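Local coordinates for putative nucleoprotein (Infectious salmon anemia virus, PDB 4EWC) that encapsidates the negative-strand viral RNA genome, shielding it from nucleases and forming the ribonucleoprotein that serves as template for transcription and replication, at residues Pro156-Thr159 with Thr160-Ala164; Ser172-Gln175 with Asn176-Ile180; Ser267-Ser270 with Ala271-Leu274; Pro392-Ser395 with Ser396-Tyr400. All blocks are in the same frame, centred on the assembly; numbering follows the deposited sequence.

Contact 1: residues Pro156-Thr159 with Thr160-Ala164; sequences PALT and TFFSA
Three successive carbonyls, those of P156, A157 and L158, receive the N-H groups of T160, F161 and F162 four residues on, each fairly straight, with 164° at the hydrogen for F161 N to A157 O. On one side of this turn L158 and F162 run side by side and point the same way, and L158 CD2 meets F162 CE2 at 4.1 Å. Both have CG anti to the carbonyl carbon (chi1 -65° and -71°), which carries the two groups along one flank of the helix. The F162 ring takes L158 O at its edge, close to its plane; F162 CD2 lies 3.2 Å from L158 O. F161 CD1 sits over the centre of one face, 3.7 Å above the F162 ring plane. The turn belongs to the last part of the helix 142-162, kinked at P156, whose nitrogen has no bond to the turn before. Although residues 144-166 are predicted to span a membrane, here L158 and F162 are buried against L184, I180 and I183 of the helix 174-188. F161 packs on D228 and L229 of the helix 226-236, and F162 also reaches L229. Near the helix end the hydroxyl of S163 folds back to donate to T159 O, with S163 OG and that oxygen 2.6 Å apart. T159 OG1 makes a weak hydrogen bond to F155 O, one turn earlier.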
loop_
_atom_site.group_PDB
_atom_site.type_symbol
_atom_site.label_atom_id
_atom_site.label_comp_id
_atom_site.label_asym_id
_atom_site.label_seq_id
_atom_site.Cartn_x
_atom_site.Cartn_y
_atom_site.Cartn_z
ATOM N N PRO A 156 23.281 -29.629 9.593
ATOM C CA PRO A 156 23.301 -30.752 10.549
ATOM C C PRO A 156 24.459 -30.639 11.546
ATOM O O PRO A 156 24.274 -30.888 12.734
ATOM C CB PRO A 156 23.491 -31.975 9.654
ATOM C CG PRO A 156 22.863 -31.576 8.352
ATOM C CD PRO A 156 23.167 -30.101 8.198
ATOM N N ALA A 157 25.627 -30.228 11.067
ATOM C CA ALA A 157 26.792 -30.057 11.934
ATOM C C ALA A 157 26.576 -28.950 12.950
ATOM O O ALA A 157 27.108 -29.015 14.065
ATOM C CB ALA A 157 28.026 -29.773 11.110
ATOM N N LEU A 158 25.806 -27.933 12.567
ATOM C CA LEU A 158 25.422 -26.903 13.510
ATOM C C LEU A 158 24.407 -27.453 14.511
ATOM O O LEU A 158 24.442 -27.094 15.679
ATOM C CB LEU A 158 24.828 -25.673 12.796
ATOM C CG LEU A 158 25.728 -24.861 11.886
ATOM C CD1 LEU A 158 24.886 -23.816 11.162
ATOM C CD2 LEU A 158 26.870 -24.215 12.681
ATOM N N THR A 159 23.507 -28.318 14.044
ATOM C CA THR A 159 22.539 -28.891 14.944
ATOM C C THR A 159 23.275 -29.667 16.034
ATOM O O THR A 159 23.000 -29.499 17.231
ATOM C CB THR A 159 21.530 -29.816 14.253
ATOM O OG1 THR A 159 20.553 -29.033 13.568
ATOM C CG2 THR A 159 20.815 -30.698 15.307
ATOM N N THR A 160 24.242 -30.474 15.606
ATOM C CA THR A 160 25.026 -31.321 16.493
ATOM C C THR A 160 25.905 -30.554 17.483
ATOM O O THR A 160 25.923 -30.843 18.693
ATOM C CB THR A 160 25.870 -32.303 15.675
ATOM O OG1 THR A 160 25.017 -33.341 15.172
ATOM C CG2 THR A 160 26.993 -32.905 16.507
ATOM N N PHE A 161 26.632 -29.576 16.972
ATOM C CA PHE A 161 27.464 -28.740 17.825
ATOM C C PHE A 161 26.642 -28.084 18.922
ATOM O O PHE A 161 27.008 -28.154 20.095
ATOM C CB PHE A 161 28.196 -27.680 17.008
ATOM C CG PHE A 161 29.220 -26.917 17.799
ATOM C CD1 PHE A 161 28.840 -25.863 18.622
ATOM C CD2 PHE A 161 30.566 -27.243 17.727
ATOM C CE1 PHE A 161 29.778 -25.157 19.348
ATOM C CE2 PHE A 161 31.505 -26.537 18.457
ATOM C CZ PHE A 161 31.107 -25.495 19.267
ATOM N N PHE A 162 25.521 -27.476 18.557
ATOM C CA PHE A 162 24.768 -26.692 19.539
ATOM C C PHE A 162 23.876 -27.491 20.482
ATOM O O PHE A 162 23.266 -26.932 21.379
ATOM C CB PHE A 162 24.043 -25.517 18.864
ATOM C CG PHE A 162 24.987 -24.446 18.411
ATOM C CD1 PHE A 162 25.335 -23.413 19.265
ATOM C CD2 PHE A 162 25.581 -24.503 17.148
ATOM C CE1 PHE A 162 26.228 -22.430 18.853
ATOM C CE2 PHE A 162 26.483 -23.539 16.739
ATOM C CZ PHE A 162 26.802 -22.500 17.588
ATOM N N SER A 163 23.836 -28.801 20.268
ATOM C CA SER A 163 23.102 -29.737 21.124
ATOM C C SER A 163 23.861 -29.930 22.420
ATOM O O SER A 163 23.319 -30.441 23.404
ATOM C CB SER A 163 22.977 -31.079 20.437
ATOM O OG SER A 163 22.221 -30.966 19.253
ATOM N N ALA A 164 25.133 -29.537 22.388
ATOM C CA ALA A 164 25.990 -29.544 23.558
ATOM C C ALA A 164 25.639 -28.352 24.430
ATOM O O ALA A 164 25.827 -28.375 25.635
ATOM C CB ALA A 164 27.435 -29.458 23.143
#

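Contact 2: residues Ser172-Gln175 with Asn176-Ile180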
loop_
_atom_site.group_PDB
_atom_site.type_symbol
_atom_site.label_atom_id
_atom_site.label_comp_id
_atom_site.label_asym_id
_atom_site.label_seq_id
_atom_site.Cartn_x
_atom_site.Cartn_y
_atom_site.Cartn_z
ATOM N N SER A 172 14.645 -24.024 18.331
ATOM C CA SER A 172 13.458 -23.722 17.527
ATOM C C SER A 172 13.034 -22.247 17.674
ATOM O O SER A 172 12.108 -21.772 17.006
ATOM C CB SER A 172 12.292 -24.680 17.864
ATOM O OG SER A 172 11.840 -24.501 19.188
ATOM N N ILE A 173 13.732 -21.527 18.541
ATOM C CA ILE A 173 13.446 -20.121 18.749
ATOM C C ILE A 173 14.211 -19.246 17.764
ATOM O O ILE A 173 15.446 -19.301 17.678
ATOM C CB ILE A 173 13.757 -19.692 20.183
ATOM C CG1 ILE A 173 12.867 -20.469 21.145
ATOM C CG2 ILE A 173 13.540 -18.186 20.352
ATOM C CD1 ILE A 173 13.318 -20.422 22.602
ATOM N N TRP A 174 13.449 -18.437 17.035
ATOM C CA TRP A 174 13.959 -17.570 15.974
ATOM C C TRP A 174 15.261 -16.844 16.308
ATOM O O TRP A 174 16.259 -16.991 15.601
ATOM C CB TRP A 174 12.892 -16.558 15.577
ATOM C CG TRP A 174 13.355 -15.704 14.509
ATOM C CD1 TRP A 174 13.440 -16.024 13.198
ATOM C CD2 TRP A 174 13.849 -14.366 14.639
ATOM N NE1 TRP A 174 13.948 -14.966 12.486
ATOM C CE2 TRP A 174 14.208 -13.934 13.350
ATOM C CE3 TRP A 174 14.014 -13.491 15.721
ATOM C CZ2 TRP A 174 14.719 -12.654 13.106
ATOM C CZ3 TRP A 174 14.529 -12.242 15.475
ATOM C CH2 TRP A 174 14.869 -11.831 14.171
ATOM N N GLN A 175 15.239 -16.086 17.401
ATOM C CA GLN A 175 16.416 -15.355 17.865
ATOM C C GLN A 175 17.645 -16.232 17.903
ATOM O O GLN A 175 18.750 -15.753 17.657
ATOM C CB GLN A 175 16.203 -14.761 19.269
ATOM C CG GLN A 175 15.361 -13.511 19.341
ATOM C CD GLN A 175 13.886 -13.828 19.397
ATOM O OE1 GLN A 175 13.471 -14.967 19.149
ATOM N NE2 GLN A 175 13.078 -12.824 19.738
ATOM N N ASN A 176 17.452 -17.514 18.222
ATOM C CA ASN A 176 18.586 -18.411 18.411
ATOM C C ASN A 176 19.256 -18.865 17.087
ATOM O O ASN A 176 20.493 -18.946 16.995
ATOM C CB ASN A 176 18.212 -19.572 19.325
ATOM C CG ASN A 176 17.869 -19.120 20.763
ATOM O OD1 ASN A 176 18.485 -18.213 21.311
ATOM N ND2 ASN A 176 16.875 -19.769 21.365
ATOM N N GLY A 177 18.448 -19.152 16.065
ATOM C CA GLY A 177 18.986 -19.354 14.737
ATOM C C GLY A 177 19.866 -18.194 14.264
ATOM O O GLY A 177 20.983 -18.402 13.789
ATOM N N GLN A 178 19.354 -16.972 14.381
ATOM C CA GLN A 178 20.139 -15.767 14.104
ATOM C C GLN A 178 21.452 -15.760 14.866
ATOM O O GLN A 178 22.510 -15.459 14.312
ATOM C CB GLN A 178 19.363 -14.524 14.527
ATOM C CG GLN A 178 18.070 -14.327 13.795
ATOM C CD GLN A 178 18.285 -14.219 12.312
ATOM O OE1 GLN A 178 18.820 -13.222 11.831
ATOM N NE2 GLN A 178 17.862 -15.254 11.565
ATOM N N ALA A 179 21.358 -16.075 16.153
ATOM C CA ALA A 179 22.515 -16.074 17.030
ATOM C C ALA A 179 23.563 -17.097 16.580
ATOM O O ALA A 179 24.762 -16.829 16.632
ATOM C CB ALA A 179 22.081 -16.325 18.463
ATOM N N ILE A 180 23.098 -18.260 16.132
ATOM C CA ILE A 180 23.976 -19.336 15.681
ATOM C C ILE A 180 24.785 -18.934 14.429
ATOM O O ILE A 180 26.003 -19.112 14.381
ATOM C CB ILE A 180 23.163 -20.651 15.493
ATOM C CG1 ILE A 180 22.846 -21.246 16.877
ATOM C CG2 ILE A 180 23.894 -21.661 14.637
ATOM C CD1 ILE A 180 21.737 -22.292 16.890
#
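The carbonyl oxygen of I173 is gripped by several groups: N176 N bonds it at 2.7 Å, G177 N adds a weak bond, and the hydroxyl of S395 supplies another weak one. N176 N comes from above the carbonyl plane, 41° out of it and not on a lone pair. I173 holds the N-cap position of the helix 174-188, and this cluster marks where the helix starts. Its next bonds follow the ordinary i to i+4 pattern, A179 N reaching Q175 O at 3.0 Å and Q178 N reaching W174 O more weakly. Beside the cap, I173 and N176 point the same way, and the N176 amide lies against the isoleucine, with N176 ND2 3.3 Å from I173 CB and the branches farther off. Both ends of that amide are held: ND2 donates to E170 O and OD1 accepts from T214 N, which should fix its rotation. One turn along, Q178 lays its aliphatic part over one face of the W174 indole. Q178 CG stands 4.0 Å from the centroid of the W174 six-membered ring and 17° off its normal, a CH-pi contact displaced toward the rim of the indole. W174 has its own CG anti to the backbone N (chi1 -179°). Around this helix start, S172 and W174 pair through the backbone with K429 of the strand 429-432, Q175 NE2 bonds G431 O in that strand, N176 packs on V213 of the strand 209-214, and Q178 rests on I394 of the helix 394-402.

Contact 3: residues Ser267-Ser270 with Ala271-Leu274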
loop_
_atom_site.group_PDB
_atom_site.type_symbol
_atom_site.label_atom_id
_atom_site.label_comp_id
_atom_site.label_asym_id
_atom_site.label_seq_id
_atom_site.Cartn_x
_atom_site.Cartn_y
_atom_site.Cartn_z
ATOM N N SER A 267 21.106 -12.649 4.095
ATOM C CA SER A 267 19.752 -12.856 4.586
ATOM C C SER A 267 19.648 -12.551 6.085
ATOM O O SER A 267 18.774 -11.806 6.514
ATOM C CB SER A 267 19.293 -14.259 4.276
ATOM O OG SER A 267 19.120 -14.441 2.899
ATOM N N VAL A 268 20.562 -13.106 6.867
ATOM C CA VAL A 268 20.490 -13.021 8.325
ATOM C C VAL A 268 20.650 -11.586 8.804
ATOM O O VAL A 268 19.946 -11.126 9.721
ATOM C CB VAL A 268 21.585 -13.899 8.982
ATOM C CG1 VAL A 268 21.955 -13.397 10.357
ATOM C CG2 VAL A 268 21.146 -15.339 9.025
ATOM N N LEU A 269 21.565 -10.870 8.153
ATOM C CA LEU A 269 21.916 -9.526 8.571
ATOM C C LEU A 269 20.948 -8.466 8.057
ATOM O O LEU A 269 20.980 -7.338 8.529
ATOM C CB LEU A 269 23.321 -9.177 8.096
ATOM C CG LEU A 269 24.437 -9.982 8.720
ATOM C CD1 LEU A 269 25.753 -9.490 8.166
ATOM C CD2 LEU A 269 24.405 -9.886 10.228
ATOM N N SER A 270 20.101 -8.809 7.091
ATOM C CA SER A 270 19.223 -7.802 6.503
ATOM C C SER A 270 18.171 -7.284 7.496
ATOM O O SER A 270 17.626 -6.197 7.325
ATOM C CB SER A 270 18.589 -8.286 5.185
ATOM O OG SER A 270 17.791 -9.436 5.376
ATOM N N ALA A 271 17.925 -8.038 8.561
ATOM C CA ALA A 271 16.980 -7.609 9.582
ATOM C C ALA A 271 17.550 -6.454 10.382
ATOM O O ALA A 271 16.806 -5.592 10.851
ATOM C CB ALA A 271 16.601 -8.760 10.498
ATOM N N ASP A 272 18.869 -6.413 10.530
ATOM C CA ASP A 272 19.507 -5.278 11.198
ATOM C C ASP A 272 19.315 -3.990 10.439
ATOM O O ASP A 272 19.174 -2.924 11.039
ATOM C CB ASP A 272 20.994 -5.517 11.398
ATOM C CG ASP A 272 21.279 -6.831 12.097
ATOM O OD1 ASP A 272 20.350 -7.422 12.712
ATOM O OD2 ASP A 272 22.451 -7.278 12.029
ATOM N N GLN A 273 19.321 -4.068 9.116
ATOM C CA GLN A 273 19.144 -2.851 8.336
ATOM C C GLN A 273 17.720 -2.345 8.421
ATOM O O GLN A 273 17.443 -1.223 8.031
ATOM C CB GLN A 273 19.581 -3.055 6.891
ATOM C CG GLN A 273 21.002 -2.672 6.668
ATOM C CD GLN A 273 21.398 -2.849 5.235
ATOM O OE1 GLN A 273 21.600 -3.972 4.772
ATOM N NE2 GLN A 273 21.484 -1.743 4.503
ATOM N N LEU A 274 16.816 -3.179 8.925
ATOM C CA LEU A 274 15.484 -2.694 9.267
ATOM C C LEU A 274 15.625 -1.682 10.409
ATOM O O LEU A 274 15.029 -0.601 10.386
ATOM C CB LEU A 274 14.579 -3.845 9.674
ATOM C CG LEU A 274 13.157 -3.495 10.081
ATOM C CD1 LEU A 274 12.585 -2.509 9.122
ATOM C CD2 LEU A 274 12.313 -4.753 10.088
#
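The carboxylate of D272 has one face turned to the backbone of L269: L269 O lies under that face, 3.6 Å from D272 CG. The L269 side chain approaches obliquely from the same side, its CD2 3.7 Å from D272 OD2. The first torsion of D272 (chi1 -53°) sets CG anti to the carbonyl carbon and swings the carboxylate back over the preceding turn. OD1 forms a salt bridge with R182, and a weak hydrogen bond to T479 OG1 adds to it; this buttressing would be expected to favour the charged form. The other flat group, the Q273 amide, is carried away from the turn; Q273 CB lies 3.7 Å from S270 O. The amide's ends are held outside the turn, OE1 by G297 N and NE2 by P277 O. Just before D272, at S270 and A271, the backbone passes from one helix to the next. D272 N bonds L269 O only weakly, at 134°, and Q273 N bonds S270 O weakly as well, both three residues back rather than four. S270 adds a side-chain bond: at chi1 61° its OG lies between the backbone N and the carbonyl carbon, and donates to S267 O at 2.8 Å. That oxygen also receives a hydrogen bond from S448 OG. The join between the helices 253-269 and 272-275 is buried near the centre of the chain, with V268 on Q178 and M181 of the helix 174-188, and S270, A271 and L274 against the helix 438-449.

Contact 4: residues Pro392-Ser395 with Ser396-Tyr400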
loop_
_atom_site.group_PDB
_atom_site.type_symbol
_atom_site.label_atom_id
_atom_site.label_comp_id
_atom_site.label_asym_id
_atom_site.label_seq_id
_atom_site.Cartn_x
_atom_site.Cartn_y
_atom_site.Cartn_z
ATOM N N PRO A 392 14.412 -19.760 4.047
ATOM C CA PRO A 392 13.537 -19.648 5.228
ATOM C C PRO A 392 14.351 -19.210 6.431
ATOM O O PRO A 392 15.580 -19.204 6.354
ATOM C CB PRO A 392 13.069 -21.096 5.432
ATOM C CG PRO A 392 14.195 -21.936 4.867
ATOM C CD PRO A 392 14.632 -21.174 3.663
ATOM N N PRO A 393 13.696 -18.831 7.517
ATOM C CA PRO A 393 14.407 -18.566 8.774
ATOM C C PRO A 393 15.361 -19.697 9.164
ATOM O O PRO A 393 15.062 -20.887 8.971
ATOM C CB PRO A 393 13.278 -18.486 9.804
ATOM C CG PRO A 393 12.140 -17.927 9.013
ATOM C CD PRO A 393 12.290 -18.426 7.579
ATOM N N ILE A 394 16.497 -19.299 9.726
ATOM C CA ILE A 394 17.567 -20.199 10.120
ATOM C C ILE A 394 17.066 -21.372 10.951
ATOM O O ILE A 394 17.261 -22.529 10.582
ATOM C CB ILE A 394 18.678 -19.421 10.874
ATOM C CG1 ILE A 394 19.324 -18.414 9.930
ATOM C CG2 ILE A 394 19.731 -20.367 11.426
ATOM C CD1 ILE A 394 19.889 -19.058 8.664
ATOM N N SER A 395 16.405 -21.058 12.059
ATOM C CA SER A 395 15.827 -22.080 12.941
ATOM C C SER A 395 14.923 -23.036 12.193
ATOM O O SER A 395 15.055 -24.258 12.330
ATOM C CB SER A 395 15.070 -21.446 14.105
ATOM O OG SER A 395 15.977 -20.975 15.078
ATOM N N SER A 396 14.017 -22.476 11.398
ATOM C CA SER A 396 13.126 -23.278 10.563
ATOM C C SER A 396 13.944 -24.257 9.741
ATOM O O SER A 396 13.635 -25.440 9.665
ATOM C CB SER A 396 12.297 -22.380 9.648
ATOM O OG SER A 396 11.355 -21.622 10.400
ATOM N N LEU A 397 15.012 -23.743 9.146
ATOM C CA LEU A 397 15.883 -24.529 8.281
ATOM C C LEU A 397 16.561 -25.675 9.064
ATOM O O LEU A 397 16.572 -26.815 8.610
ATOM C CB LEU A 397 16.906 -23.601 7.630
ATOM C CG LEU A 397 17.692 -23.960 6.366
ATOM C CD1 LEU A 397 16.869 -24.759 5.385
ATOM C CD2 LEU A 397 18.202 -22.687 5.692
HETATM N N MSE A 398 17.064 -25.373 10.253
HETATM C CA MSE A 398 17.674 -26.381 11.096
HETATM C C MSE A 398 16.671 -27.431 11.495
HETATM O O MSE A 398 16.990 -28.633 11.438
HETATM C CB MSE A 398 18.262 -25.701 12.324
HETATM C CG MSE A 398 19.625 -25.104 11.996
HETATM SE SE MSE A 398 20.198 -23.888 13.431
HETATM C CE MSE A 398 21.486 -25.074 14.319
HETATM N N MSE A 399 15.473 -27.019 11.894
HETATM C CA MSE A 399 14.413 -27.963 12.273
HETATM C C MSE A 399 14.051 -28.894 11.116
HETATM O O MSE A 399 13.907 -30.095 11.291
HETATM C CB MSE A 399 13.141 -27.219 12.710
HETATM C CG MSE A 399 13.146 -26.708 14.119
HETATM SE SE MSE A 399 11.469 -25.725 14.510
HETATM C CE MSE A 399 10.183 -27.152 14.089
ATOM N N TYR A 400 13.882 -28.302 9.941
ATOM C CA TYR A 400 13.394 -29.010 8.771
ATOM C C TYR A 400 14.378 -30.114 8.417
ATOM O O TYR A 400 13.977 -31.254 8.177
ATOM C CB TYR A 400 13.177 -28.018 7.635
ATOM C CG TYR A 400 12.696 -28.598 6.330
ATOM C CD1 TYR A 400 11.342 -28.773 6.079
ATOM C CD2 TYR A 400 13.595 -28.939 5.334
ATOM C CE1 TYR A 400 10.899 -29.296 4.880
ATOM C CE2 TYR A 400 13.167 -29.462 4.135
ATOM C CZ TYR A 400 11.821 -29.646 3.913
ATOM O OH TYR A 400 11.395 -30.183 2.713
#
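P392 and L397 meet where the helix 394-402 begins, the proline CG lying 3.9 Å from L397 CD1. A proline in each of the two positions before the helix removes two N-H groups, while P393, at the N-cap, still offers its carbonyl: L397 N bonds P393 O at 2.9 Å. The next two acceptors are used in the same manner, I394 O by M398 N and S395 O by M399 N. The last is the straightest, 170° at the hydrogen, and all three donors approach nearly along the C=O axis. S395 OG has its main partner outside the turn, in M171 O. S396 OG, anti to the carbonyl carbon (chi1 -69°), lies 3.7 Å from P393 CB. On the flank of the turn I394 CG2 touches the selenium of selenomethionine M398 at 4.1 Å; both residues pack on F155 of the helix 142-162, I394 also on Q178 and M181 and M398 on I180 of the helix 174-188. With these carbonyls paired inside the helix and the S395 hydroxyl bonded to a neighbouring backbone, a buried helix start can present mainly apolar side chains to the helices around it.

Overall arrangement
Contacts 2 and 4 are closely coupled, their centres about 9 Å apart, and a weak, probable hydrogen bond (3.1 Å) between S395 OG and I173 O links the starts of the helices 174-188 and 394-402. Contact 1 packs on both: F162 CE2 lies 3.8 Å from I180 CG2 of contact 2, and L158 CB lies 3.7 Å from M398 CE of contact 4. Contact 3 touches contacts 2 and 4, with V268 CG2 3.7 Å from I394 CG1 of contact 4. It does not touch contact 1, the nearest atoms being about 10 Å apart. Together the four describe helix starts, ends and joins within one helical body of the nucleoprotein.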